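Local structure of acyl-CoA dehydrogenase (Geobacillus kaustophilus, 2PG0) at residues 19-24 / 79-84. The protein is an FAD-dependent acyl-CoA dehydrogenase that probably introduces a double bond between the alpha and beta carbons of acyl chains. Numbering follows the deposited sequence.
Sequences AAFRKF and EELEKV
Charge pairing between helices 12-28 and 71-84 centres on the buried carboxylate of Glu80. Its chain bends at chi2 (-53°), and OE1 comes to rest over one face of the Arg22 guanidinium, 3.0 Å from Arg22 NH1. With the two planes 76° apart and no N-H aimed at that oxygen, this salt bridge is electrostatic. Lys83, extended beyond CG, donates from NZ to Glu80 OE2 (2.8 Å), meeting it from above the carboxylate plane, and Arg18 adds another salt bridge to OE2. Lys83 NZ also lies 3.3 Å from Arg22 NH2, at the guanidinium edge; this crowding of positive groups probably favours an ionised Glu80. A glutamine here would remove the negative charge and would probably leave the repulsion between Arg22 and Lys83 less well offset.

Apolar contacts lie beside this network. Phe21, CG anti to its backbone N, brings CD2 to 3.5 Å from Glu80 CB, while its ring edge meets Leu81, CZ to CG 3.9 Å.

The segment axes approach to 10.3 Å and cross at -31°, running in broadly the same direction; the salt-bridge network and Phe21 span this gap within the helical N-terminal domain. Phe21 continues onto Met50 of helix 44-52 and edge-to-face onto Phe55; Lys83 also touches Thr258 of helix 237-273.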
loop_
_atom_site.group_PDB
_atom_site.type_symbol
_atom_site.label_atom_id
_atom_site.label_comp_id
_atom_site.label_asym_id
_atom_site.label_seq_id
_atom_site.Cartn_x
_atom_site.Cartn_y
_atom_site.Cartn_z
ATOM N N ALA A 19 24.634 -2.930 -28.856
ATOM C CA ALA A 19 24.084 -2.635 -30.175
ATOM C C ALA A 19 24.209 -3.842 -31.109
ATOM O O ALA A 19 23.267 -4.158 -31.844
ATOM C CB ALA A 19 24.765 -1.403 -30.779
ATOM N N ALA A 20 25.359 -4.517 -31.069
ATOM C CA ALA A 20 25.595 -5.708 -31.896
ATOM C C ALA A 20 24.656 -6.854 -31.502
ATOM O O ALA A 20 24.085 -7.538 -32.363
ATOM C CB ALA A 20 27.052 -6.154 -31.803
ATOM N N PHE A 21 24.509 -7.063 -30.194
ATOM C CA PHE A 21 23.638 -8.117 -29.682
ATOM C C PHE A 21 22.168 -7.806 -29.999
ATOM O O PHE A 21 21.420 -8.700 -30.401
ATOM C CB PHE A 21 23.882 -8.340 -28.176
ATOM C CG PHE A 21 23.153 -9.525 -27.608
ATOM C CD1 PHE A 21 23.260 -10.787 -28.201
ATOM C CD2 PHE A 21 22.359 -9.381 -26.470
ATOM C CE1 PHE A 21 22.577 -11.888 -27.673
ATOM C CE2 PHE A 21 21.681 -10.480 -25.930
ATOM C CZ PHE A 21 21.784 -11.730 -26.529
ATOM N N ARG A 22 21.760 -6.547 -29.845
ATOM C CA ARG A 22 20.395 -6.152 -30.209
ATOM C C ARG A 22 20.117 -6.396 -31.700
ATOM O O ARG A 22 19.014 -6.807 -32.076
ATOM C CB ARG A 22 20.127 -4.690 -29.866
ATOM C CG ARG A 22 18.651 -4.297 -29.995
ATOM C CD ARG A 22 18.472 -2.795 -29.860
ATOM N NE ARG A 22 19.039 -2.272 -28.615
ATOM C CZ ARG A 22 18.406 -2.249 -27.445
ATOM N NH1 ARG A 22 17.175 -2.737 -27.333
ATOM N NH2 ARG A 22 19.011 -1.745 -26.380
ATOM N N LYS A 23 21.123 -6.150 -32.540
ATOM C CA LYS A 23 20.981 -6.396 -33.980
ATOM C C LYS A 23 20.727 -7.878 -34.266
ATOM O O LYS A 23 19.876 -8.221 -35.089
ATOM C CB LYS A 23 22.206 -5.904 -34.746
ATOM C CG LYS A 23 22.011 -5.913 -36.260
ATOM C CD LYS A 23 23.153 -5.206 -36.975
ATOM C CE LYS A 23 22.834 -5.060 -38.460
ATOM N NZ LYS A 23 23.622 -3.947 -39.078
ATOM N N PHE A 24 21.462 -8.744 -33.575
ATOM C CA PHE A 24 21.250 -10.186 -33.651
ATOM C C PHE A 24 19.808 -10.552 -33.259
ATOM O O PHE A 24 19.119 -11.283 -33.981
ATOM C CB PHE A 24 22.269 -10.909 -32.766
ATOM C CG PHE A 24 22.058 -12.391 -32.664
ATOM C CD1 PHE A 24 22.552 -13.252 -33.645
ATOM C CD2 PHE A 24 21.377 -12.935 -31.574
ATOM C CE1 PHE A 24 22.361 -14.629 -33.547
ATOM C CE2 PHE A 24 21.182 -14.312 -31.468
ATOM C CZ PHE A 24 21.677 -15.166 -32.458
ATOM N N GLU A 79 19.819 -8.413 -20.026
ATOM C CA GLU A 79 18.909 -7.271 -20.207
ATOM C C GLU A 79 18.286 -7.309 -21.599
ATOM O O GLU A 79 17.062 -7.205 -21.752
ATOM C CB GLU A 79 19.632 -5.946 -20.007
ATOM C CG GLU A 79 19.868 -5.582 -18.557
ATOM C CD GLU A 79 20.570 -4.249 -18.385
ATOM O OE1 GLU A 79 20.944 -3.600 -19.400
ATOM O OE2 GLU A 79 20.763 -3.854 -17.216
ATOM N N GLU A 80 19.133 -7.477 -22.614
ATOM C CA GLU A 80 18.647 -7.500 -23.992
ATOM C C GLU A 80 17.711 -8.679 -24.282
ATOM O O GLU A 80 16.744 -8.541 -25.028
ATOM C CB GLU A 80 19.813 -7.435 -24.991
ATOM C CG GLU A 80 20.548 -6.077 -24.996
ATOM C CD GLU A 80 19.626 -4.876 -25.197
ATOM O OE1 GLU A 80 18.794 -4.902 -26.122
ATOM O OE2 GLU A 80 19.751 -3.892 -24.436
ATOM N N LEU A 81 17.986 -9.827 -23.675
ATOM C CA LEU A 81 17.107 -10.987 -23.829
ATOM C C LEU A 81 15.742 -10.758 -23.159
ATOM O O LEU A 81 14.709 -11.162 -23.698
ATOM C CB LEU A 81 17.776 -12.251 -23.288
ATOM C CG LEU A 81 18.885 -12.859 -24.152
ATOM C CD1 LEU A 81 19.573 -13.971 -23.393
ATOM C CD2 LEU A 81 18.356 -13.375 -25.498
ATOM N N GLU A 82 15.741 -10.122 -21.990
ATOM C CA GLU A 82 14.482 -9.794 -21.311
ATOM C C GLU A 82 13.663 -8.796 -22.124
ATOM O O GLU A 82 12.434 -8.875 -22.159
ATOM C CB GLU A 82 14.721 -9.283 -19.886
ATOM C CG GLU A 82 13.434 -9.086 -19.046
ATOM C CD GLU A 82 12.667 -10.394 -18.782
ATOM O OE1 GLU A 82 13.291 -11.475 -18.691
ATOM O OE2 GLU A 82 11.427 -10.338 -18.646
ATOM N N LYS A 83 14.347 -7.874 -22.798
ATOM C CA LYS A 83 13.668 -6.943 -23.690
ATOM C C LYS A 83 12.870 -7.673 -24.768
ATOM O O LYS A 83 11.828 -7.188 -25.208
ATOM C CB LYS A 83 14.659 -5.947 -24.296
ATOM C CG LYS A 83 15.129 -4.908 -23.278
ATOM C CD LYS A 83 16.159 -3.963 -23.858
ATOM C CE LYS A 83 16.840 -3.161 -22.761
ATOM N NZ LYS A 83 17.812 -2.180 -23.350
ATOM N N VAL A 84 13.360 -8.843 -25.180
ATOM C CA VAL A 84 12.584 -9.728 -26.051
ATOM C C VAL A 84 11.463 -10.382 -25.228
ATOM O O VAL A 84 10.282 -10.169 -25.500
ATOM C CB VAL A 84 13.457 -10.801 -26.750
ATOM C CG1 VAL A 84 12.610 -11.649 -27.718
ATOM C CG2 VAL A 84 14.646 -10.149 -27.492
#